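Local coordinates for methionine gamma-lyase (Trichomonas vaginalis, PDB 1PFF), which belongs to the Cys/Met metabolism family of pyridoxal-phosphate-dependent enzymes, within the aminotransferase-like clan, at residues Val136-His141 and Gly156-Arg161; Val210-His215 and Pro226-His231; Leu270-Gly275 and Ser286-Gly291. All coordinates share one frame; numbering follows the deposited sequence.

Contact 1: residues Val136-His141 and Gly156-Arg161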
loop_
_atom_site.group_PDB
_atom_site.type_symbol
_atom_site.label_atom_id
_atom_site.label_comp_id
_atom_site.label_asym_id
_atom_site.label_seq_id
_atom_site.Cartn_x
_atom_site.Cartn_y
_atom_site.Cartn_z
ATOM N N VAL A 136 28.728 -16.113 16.148
ATOM C CA VAL A 136 27.493 -16.758 15.711
ATOM C C VAL A 136 27.467 -16.821 14.177
ATOM O O VAL A 136 27.961 -15.910 13.513
ATOM C CB VAL A 136 26.260 -15.995 16.270
ATOM C CG1 VAL A 136 24.960 -16.428 15.608
ATOM C CG2 VAL A 136 26.189 -16.181 17.780
ATOM N N ASP A 137 26.920 -17.898 13.617
ATOM C CA ASP A 137 26.864 -18.042 12.157
ATOM C C ASP A 137 25.661 -17.363 11.530
ATOM O O ASP A 137 25.774 -16.698 10.500
ATOM C CB ASP A 137 26.888 -19.513 11.768
ATOM C CG ASP A 137 28.165 -20.183 12.186
ATOM O OD1 ASP A 137 29.215 -19.881 11.577
ATOM O OD2 ASP A 137 28.212 -20.969 13.145
ATOM N N ILE A 138 24.503 -17.532 12.157
ATOM C CA ILE A 138 23.258 -16.996 11.619
ATOM C C ILE A 138 22.483 -16.292 12.727
ATOM O O ILE A 138 22.328 -16.836 13.830
ATOM C CB ILE A 138 22.377 -18.150 11.035
ATOM C CG1 ILE A 138 23.126 -18.929 9.941
ATOM C CG2 ILE A 138 21.048 -17.590 10.503
ATOM C CD1 ILE A 138 22.320 -20.101 9.344
ATOM N N VAL A 139 21.975 -15.100 12.424
ATOM C CA VAL A 139 21.082 -14.382 13.325
ATOM C C VAL A 139 19.705 -14.275 12.669
ATOM O O VAL A 139 19.611 -13.960 11.477
ATOM C CB VAL A 139 21.620 -12.970 13.647
ATOM C CG1 VAL A 139 20.569 -12.122 14.361
ATOM C CG2 VAL A 139 22.869 -13.061 14.511
ATOM N N VAL A 140 18.660 -14.564 13.440
ATOM C CA VAL A 140 17.277 -14.422 12.988
ATOM C C VAL A 140 16.504 -13.380 13.815
ATOM O O VAL A 140 16.790 -13.171 14.995
ATOM C CB VAL A 140 16.510 -15.780 12.958
ATOM C CG1 VAL A 140 17.183 -16.764 11.942
ATOM C CG2 VAL A 140 16.388 -16.403 14.359
ATOM N N HIS A 141 15.515 -12.760 13.177
ATOM C CA HIS A 141 14.647 -11.779 13.816
ATOM C C HIS A 141 13.200 -11.998 13.414
ATOM O O HIS A 141 12.919 -12.373 12.278
ATOM C CB HIS A 141 15.010 -10.373 13.332
ATOM C CG HIS A 141 16.316 -9.860 13.845
ATOM N ND1 HIS A 141 16.436 -9.204 15.055
ATOM C CD2 HIS A 141 17.550 -9.847 13.286
ATOM C CE1 HIS A 141 17.695 -8.846 15.234
ATOM N NE2 HIS A 141 18.391 -9.221 14.173
ATOM N N GLY A 156 10.188 -11.409 8.909
ATOM C CA GLY A 156 11.364 -11.944 9.572
ATOM C C GLY A 156 12.614 -11.561 8.809
ATOM O O GLY A 156 12.534 -11.075 7.678
ATOM N N LEU A 157 13.768 -11.780 9.430
ATOM C CA LEU A 157 15.044 -11.469 8.796
ATOM C C LEU A 157 16.064 -12.527 9.170
ATOM O O LEU A 157 16.071 -12.988 10.302
ATOM C CB LEU A 157 15.533 -10.089 9.246
ATOM C CG LEU A 157 14.639 -8.888 8.910
ATOM C CD1 LEU A 157 14.973 -7.752 9.830
ATOM C CD2 LEU A 157 14.809 -8.479 7.458
ATOM N N VAL A 158 16.895 -12.918 8.206
ATOM C CA VAL A 158 18.027 -13.818 8.441
ATOM C C VAL A 158 19.317 -13.123 7.984
ATOM O O VAL A 158 19.397 -12.676 6.835
ATOM C CB VAL A 158 17.892 -15.156 7.638
ATOM C CG1 VAL A 158 19.002 -16.122 7.990
ATOM C CG2 VAL A 158 16.555 -15.817 7.879
ATOM N N CYS A 159 20.316 -13.051 8.864
ATOM C CA CYS A 159 21.595 -12.422 8.549
ATOM C C CYS A 159 22.745 -13.399 8.723
ATOM O O CYS A 159 22.848 -14.063 9.758
ATOM C CB CYS A 159 21.842 -11.226 9.463
ATOM S SG CYS A 159 20.506 -10.024 9.412
ATOM N N SER A 160 23.626 -13.462 7.727
ATOM C CA SER A 160 24.747 -14.406 7.750
ATOM C C SER A 160 25.749 -14.079 6.641
ATOM O O SER A 160 25.650 -13.020 5.996
ATOM C CB SER A 160 24.225 -15.852 7.612
ATOM O OG SER A 160 25.217 -16.807 7.977
ATOM N N ARG A 161 26.709 -14.983 6.436
ATOM C CA ARG A 161 27.644 -14.920 5.307
ATOM C C ARG A 161 26.867 -15.031 4.002
ATOM O O ARG A 161 25.798 -15.652 3.973
ATOM C CB ARG A 161 28.639 -16.086 5.357
ATOM C CG ARG A 161 29.234 -16.381 6.713
ATOM C CD ARG A 161 30.461 -17.283 6.687
ATOM N NE ARG A 161 30.276 -18.496 5.887
ATOM C CZ ARG A 161 30.048 -19.711 6.384
ATOM N NH1 ARG A 161 29.948 -19.902 7.696
ATOM N NH2 ARG A 161 29.908 -20.745 5.559
HETATM O O HOH W 1 29.793 -18.196 9.588
#
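Ser160 directs its hydroxyl at Asp137: OG, anti to its own backbone N (chi1 -165°), donates to Asp137 O at 2.6 Å, reaching the oxygen from above the carbonyl plane. The same OG lies against Ile138 CG1. Ile138 sends its other branch the opposite way along the strand, where CG2 touches Val158 CG1 at 3.6 Å, the two side chains meeting at a slant. Val140 CG1 approaches the second branch of Val158 more loosely. Beneath them the two backbones run antiparallel, with Val139 and Cys159 exchanging two nearly straight N-H...O bonds and His141 and Leu157 two more bent ones. Strand 156-160 is the one reversed strand of the mixed seven-stranded sheet in the large domain of fold type I pyridoxal-phosphate enzymes. Helix 22-33 covers the face carrying Val140 and Val158; helix 2-11 covers that of Val139, Leu157 and Cys159. On this second face His141 CB and Leu157 CB abut at 4.1 Å, and the imidazole NE2 is hydrogen-bonded to Glu11. At the far end Asp137 and Arg161 lie side by side with carboxylate and guanidinium planes 86° apart. Their salt bridge is long, Asp137 OD1 to Arg161 NH1 3.9 Å, but a water in the guanidinium plane donates to Asp137 OD1 and accepts from Arg161 NH1 at 2.6 Å. Asp137 OD2 has stronger partners in Arg110 and Val117 N.

Contact 2: residues Val210-His215 and Pro226-His231; sequences VAEFLH and PGLPDH. With EDO (1,2-ethanediol), chain I; EDO (1,2-ethanediol), chain G.
Leu228 pushes its forked tip between three side chains of the helix segment 210-215. Its CG, anti to its own carbonyl carbon (chi1 -63°), points at the helix. Leu228 CD2 lies 4.2 Å from Ala211 CB and 4.0 Å from Glu212 CG, while Leu228 CD1 comes obliquely to the His215 ring, 4.1 Å from His215 ND1. Glu212 and Leu228 run alongside one another with their tips pointing opposite ways; only the aliphatic part of the glutamate is used here, and its OE1 turns to Gln208 on the same helix. The last turns of helix 183-216 pack in this way against the loop that follows strand 223-224, an edge strand of the five-stranded sheet in the smaller, C-terminal domain. Val223 of that strand also touches Leu228. A type I turn from Leu228 to His231, closed by His231 N to Leu228 O, brings Asp230 round to the same helix. His215 meets it with CG anti to the backbone N (chi1 -174°), which carries the imidazole outward from the helix. Asp230 OD2 sits at the ring edge, 3.2 Å from His215 CE1, with ring and carboxylate planes 61° apart. No hydrogen bond is made, since CE1 rather than a ring nitrogen is nearest OD2; the nearby carboxylate may still favour a protonated imidazole. Over one ring face lies a 1,2-ethanediol, probably from the crystallisation liquor, its C1 3.5 Å from His215 CE1.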
loop_
_atom_site.group_PDB
_atom_site.type_symbol
_atom_site.label_atom_id
_atom_site.label_comp_id
_atom_site.label_asym_id
_atom_site.label_seq_id
_atom_site.Cartn_x
_atom_site.Cartn_y
_atom_site.Cartn_z
ATOM N N VAL A 210 11.527 1.078 35.036
ATOM C CA VAL A 210 10.360 0.273 35.399
ATOM C C VAL A 210 10.792 -0.946 36.238
ATOM O O VAL A 210 10.197 -1.244 37.277
ATOM C CB VAL A 210 9.547 -0.138 34.148
ATOM C CG1 VAL A 210 8.422 -1.112 34.499
ATOM C CG2 VAL A 210 8.963 1.098 33.447
ATOM N N ALA A 211 11.835 -1.636 35.786
ATOM C CA ALA A 211 12.335 -2.811 36.493
ATOM C C ALA A 211 12.722 -2.465 37.937
ATOM O O ALA A 211 12.396 -3.197 38.871
ATOM C CB ALA A 211 13.512 -3.440 35.734
ATOM N N GLU A 212 13.397 -1.336 38.121
ATOM C CA GLU A 212 13.795 -0.905 39.461
ATOM C C GLU A 212 12.590 -0.542 40.330
ATOM O O GLU A 212 12.559 -0.866 41.525
ATOM C CB GLU A 212 14.809 0.241 39.377
ATOM C CG GLU A 212 16.157 -0.241 38.848
ATOM C CD GLU A 212 17.143 0.880 38.581
ATOM O OE1 GLU A 212 18.329 0.570 38.316
ATOM O OE2 GLU A 212 16.741 2.059 38.626
ATOM N N PHE A 213 11.588 0.096 39.725
ATOM C CA PHE A 213 10.351 0.422 40.440
ATOM C C PHE A 213 9.669 -0.874 40.907
ATOM O O PHE A 213 9.232 -0.975 42.062
ATOM C CB PHE A 213 9.396 1.263 39.568
ATOM C CG PHE A 213 7.939 1.023 39.865
ATOM C CD1 PHE A 213 7.342 1.600 40.983
ATOM C CD2 PHE A 213 7.177 0.195 39.046
ATOM C CE1 PHE A 213 5.995 1.359 41.285
ATOM C CE2 PHE A 213 5.834 -0.053 39.336
ATOM C CZ PHE A 213 5.241 0.534 40.463
ATOM N N LEU A 214 9.592 -1.858 40.012
ATOM C CA LEU A 214 8.910 -3.120 40.306
ATOM C C LEU A 214 9.663 -3.907 41.374
ATOM O O LEU A 214 9.044 -4.518 42.257
ATOM C CB LEU A 214 8.757 -3.967 39.043
ATOM C CG LEU A 214 7.836 -3.477 37.917
ATOM C CD1 LEU A 214 8.138 -4.252 36.633
ATOM C CD2 LEU A 214 6.375 -3.615 38.305
ATOM N N HIS A 215 10.989 -3.867 41.284
ATOM C CA HIS A 215 11.903 -4.509 42.238
ATOM C C HIS A 215 11.658 -4.012 43.662
ATOM O O HIS A 215 11.826 -4.761 44.625
ATOM C CB HIS A 215 13.357 -4.238 41.830
ATOM C CG HIS A 215 14.379 -4.967 42.653
ATOM N ND1 HIS A 215 14.580 -6.328 42.558
ATOM C CD2 HIS A 215 15.273 -4.520 43.570
ATOM C CE1 HIS A 215 15.550 -6.690 43.382
ATOM N NE2 HIS A 215 15.983 -5.612 44.013
ATOM N N PRO A 226 17.306 -8.405 32.828
ATOM C CA PRO A 226 18.773 -8.508 32.717
ATOM C C PRO A 226 19.571 -7.347 33.329
ATOM O O PRO A 226 20.694 -7.573 33.770
ATOM C CB PRO A 226 19.005 -8.597 31.205
ATOM C CG PRO A 226 17.749 -9.243 30.695
ATOM C CD PRO A 226 16.645 -8.615 31.523
ATOM N N GLY A 227 18.990 -6.150 33.378
ATOM C CA GLY A 227 19.647 -4.989 33.951
ATOM C C GLY A 227 19.717 -4.928 35.470
ATOM O O GLY A 227 20.419 -4.080 36.021
ATOM N N LEU A 228 18.988 -5.799 36.152
ATOM C CA LEU A 228 19.052 -5.859 37.620
ATOM C C LEU A 228 20.250 -6.696 38.063
ATOM O O LEU A 228 20.440 -7.810 37.566
ATOM C CB LEU A 228 17.763 -6.433 38.218
ATOM C CG LEU A 228 16.466 -5.647 38.000
ATOM C CD1 LEU A 228 15.302 -6.430 38.573
ATOM C CD2 LEU A 228 16.524 -4.228 38.596
ATOM N N PRO A 229 21.064 -6.164 38.973
ATOM C CA PRO A 229 22.190 -6.928 39.532
ATOM C C PRO A 229 21.767 -8.252 40.188
ATOM O O PRO A 229 22.587 -9.157 40.255
ATOM C CB PRO A 229 22.806 -5.960 40.540
ATOM C CG PRO A 229 22.423 -4.587 40.002
ATOM C CD PRO A 229 21.031 -4.773 39.475
ATOM N N ASP A 230 20.510 -8.358 40.619
ATOM C CA ASP A 230 19.947 -9.598 41.177
ATOM C C ASP A 230 19.581 -10.667 40.143
ATOM O O ASP A 230 19.279 -11.811 40.518
ATOM C CB ASP A 230 18.686 -9.285 41.990
ATOM C CG ASP A 230 18.995 -8.862 43.411
ATOM O OD1 ASP A 230 20.167 -8.940 43.832
ATOM O OD2 ASP A 230 18.110 -8.451 44.188
ATOM N N HIS A 231 19.563 -10.291 38.863
ATOM C CA HIS A 231 19.334 -11.237 37.768
ATOM C C HIS A 231 20.630 -12.027 37.527
ATOM O O HIS A 231 21.686 -11.435 37.337
ATOM C CB HIS A 231 18.917 -10.462 36.506
ATOM C CG HIS A 231 18.323 -11.309 35.425
ATOM N ND1 HIS A 231 16.978 -11.605 35.368
ATOM C CD2 HIS A 231 18.883 -11.895 34.340
ATOM C CE1 HIS A 231 16.738 -12.347 34.301
ATOM N NE2 HIS A 231 17.876 -12.532 33.660
HETATM C C1 EDO I . 9.580 -6.093 45.574
HETATM O O1 EDO I . 9.180 -6.605 46.834
HETATM C C2 EDO I . 9.998 -7.259 44.691
HETATM O O2 EDO I . 10.132 -6.872 43.335
HETATM C C1 EDO G . 13.062 -8.033 45.427
HETATM O O1 EDO G . 12.423 -7.421 46.535
HETATM C C2 EDO G . 12.737 -9.522 45.430
HETATM O O2 EDO G . 13.612 -10.202 44.548
#

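Contact 3: residues Leu270-Gly275 and Ser286-Gly291. With EDO (1,2-ethanediol), chain S.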
loop_
_atom_site.group_PDB
_atom_site.type_symbol
_atom_site.label_atom_id
_atom_site.label_comp_id
_atom_site.label_asym_id
_atom_site.label_seq_id
_atom_site.Cartn_x
_atom_site.Cartn_y
_atom_site.Cartn_z
ATOM N N LEU A 270 -3.401 -4.651 27.581
ATOM C CA LEU A 270 -3.366 -6.103 27.455
ATOM C C LEU A 270 -3.152 -6.503 26.001
ATOM O O LEU A 270 -3.678 -5.863 25.081
ATOM C CB LEU A 270 -4.658 -6.735 28.001
ATOM C CG LEU A 270 -5.094 -6.445 29.439
ATOM C CD1 LEU A 270 -6.369 -7.226 29.777
ATOM C CD2 LEU A 270 -4.012 -6.777 30.434
ATOM N N ALA A 271 -2.357 -7.548 25.796
ATOM C CA ALA A 271 -2.021 -8.020 24.459
ATOM C C ALA A 271 -1.568 -9.470 24.506
ATOM O O ALA A 271 -0.904 -9.883 25.461
ATOM C CB ALA A 271 -0.925 -7.143 23.839
ATOM N N VAL A 272 -1.922 -10.237 23.476
ATOM C CA VAL A 272 -1.425 -11.609 23.341
ATOM C C VAL A 272 -0.059 -11.646 22.643
ATOM O O VAL A 272 0.741 -12.558 22.873
ATOM C CB VAL A 272 -2.453 -12.572 22.660
ATOM C CG1 VAL A 272 -3.681 -12.762 23.540
ATOM C CG2 VAL A 272 -2.868 -12.072 21.275
ATOM N N SER A 273 0.209 -10.643 21.810
ATOM C CA SER A 273 1.515 -10.506 21.165
ATOM C C SER A 273 2.213 -9.240 21.647
ATOM O O SER A 273 1.723 -8.128 21.436
ATOM C CB SER A 273 1.373 -10.496 19.640
ATOM O OG SER A 273 0.429 -11.473 19.218
ATOM N N LEU A 274 3.354 -9.417 22.302
ATOM C CA LEU A 274 4.089 -8.293 22.874
ATOM C C LEU A 274 5.090 -7.704 21.878
ATOM O O LEU A 274 5.364 -8.303 20.839
ATOM C CB LEU A 274 4.783 -8.708 24.178
ATOM C CG LEU A 274 3.920 -9.360 25.265
ATOM C CD1 LEU A 274 4.776 -9.747 26.471
ATOM C CD2 LEU A 274 2.765 -8.459 25.691
ATOM N N GLY A 275 5.629 -6.534 22.204
ATOM C CA GLY A 275 6.519 -5.820 21.303
ATOM C C GLY A 275 5.823 -4.636 20.654
ATOM O O GLY A 275 4.586 -4.549 20.624
ATOM N N SER A 286 -2.866 -17.644 31.473
ATOM C CA SER A 286 -4.294 -17.465 31.220
ATOM C C SER A 286 -4.588 -16.865 29.850
ATOM O O SER A 286 -5.682 -17.067 29.305
ATOM C CB SER A 286 -4.935 -16.602 32.311
ATOM O OG SER A 286 -4.541 -15.249 32.179
ATOM N N MET A 287 -3.622 -16.140 29.287
ATOM C CA MET A 287 -3.875 -15.381 28.060
ATOM C C MET A 287 -3.353 -16.019 26.774
ATOM O O MET A 287 -3.993 -15.905 25.727
ATOM C CB MET A 287 -3.386 -13.935 28.203
ATOM C CG MET A 287 -4.258 -13.106 29.128
ATOM S SD MET A 287 -3.576 -11.487 29.527
ATOM C CE MET A 287 -3.671 -10.642 27.924
ATOM N N THR A 288 -2.204 -16.685 26.840
ATOM C CA THR A 288 -1.608 -17.277 25.642
ATOM C C THR A 288 -1.446 -18.792 25.724
ATOM O O THR A 288 -1.561 -19.483 24.712
ATOM C CB THR A 288 -0.243 -16.632 25.325
ATOM O OG1 THR A 288 0.564 -16.626 26.506
ATOM C CG2 THR A 288 -0.400 -15.150 24.985
ATOM N N HIS A 289 -1.165 -19.303 26.919
ATOM C CA HIS A 289 -0.844 -20.718 27.086
ATOM C C HIS A 289 -1.938 -21.479 27.825
ATOM O O HIS A 289 -1.705 -22.583 28.338
ATOM C CB HIS A 289 0.498 -20.874 27.800
ATOM C CG HIS A 289 1.673 -20.456 26.971
ATOM N ND1 HIS A 289 2.578 -21.360 26.456
ATOM C CD2 HIS A 289 2.085 -19.235 26.561
ATOM C CE1 HIS A 289 3.501 -20.711 25.773
ATOM N NE2 HIS A 289 3.223 -19.419 25.818
ATOM N N ALA A 290 -3.131 -20.891 27.858
ATOM C CA ALA A 290 -4.286 -21.480 28.536
ATOM C C ALA A 290 -4.610 -22.909 28.072
ATOM O O ALA A 290 -5.121 -23.714 28.851
ATOM C CB ALA A 290 -5.507 -20.572 28.389
ATOM N N GLY A 291 -4.293 -23.217 26.813
ATOM C CA GLY A 291 -4.549 -24.532 26.239
ATOM C C GLY A 291 -3.513 -25.600 26.567
ATOM O O GLY A 291 -3.743 -26.792 26.329
HETATM C C1 EDO S . -2.450 -8.509 20.706
HETATM O O1 EDO S . -1.968 -8.087 19.441
HETATM C C2 EDO S . -3.962 -8.340 20.755
HETATM O O2 EDO S . -4.451 -8.815 22.000
#
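At the margin of the C-terminal domain's five-stranded sheet, the loop leaving edge strand 269-270 meets Met287 of the short helix 284-287 and Thr288 beside it, which face Leu270, Ala271 and Val272. Met287 covers the most ground. Its chain bends at the last torsion (chi3 68°), bringing the methyl down onto the backbone of the opposite segment: Met287 CE is 4.0 Å from Leu270 CB and 3.8 Å from Ala271 O. Leu262 of helix 255-263 touches both Leu270 and Met287. One residue on, Val272 CG1 rests 3.8 Å from Met287 O. Thr288 turns its methyl rather than its hydroxyl to the loop; CG2 stands 3.5 Å from Val272 O and 4.0 Å from Val272 CB, while OG1 bonds back to Pro284 O. The N-H of Val272 points elsewhere, to O2 of a 1,2-ethanediol at 3.3 Å, probably a molecule of the crystallisation liquor. Ala271 is paired through its backbone with Ile281 of strand 280-282. Methyl groups here meet carbonyl oxygens and aliphatic carbons, and no directional bond crosses the contact; the fit depends on shape and dispersion, with the rotation of Thr288 held from its own side by OG1.

The three contacts follow one another along the chain, and none touches another. Contact 1 belongs to the large-domain sheet and lies across the centre of the chain from contacts 2 and 3, in the smaller C-terminal part. Centres of contacts 1 and 2 are about 29 Å apart; nearest atoms of contacts 1 and 3 are about 11 Å apart. A hydrogen bond spans that gap: Lys145, from the loop joining the strands of contact 1, donates to Leu274 O in contact 3. Lys145 ends a Ser-Ala-Thr-Lys sequence and is probably the family's cofactor lysine, though no cofactor is among the groups described. Contacts 2 and 3, centres about 23 Å apart, flank the five-stranded sheet at its outermost strands.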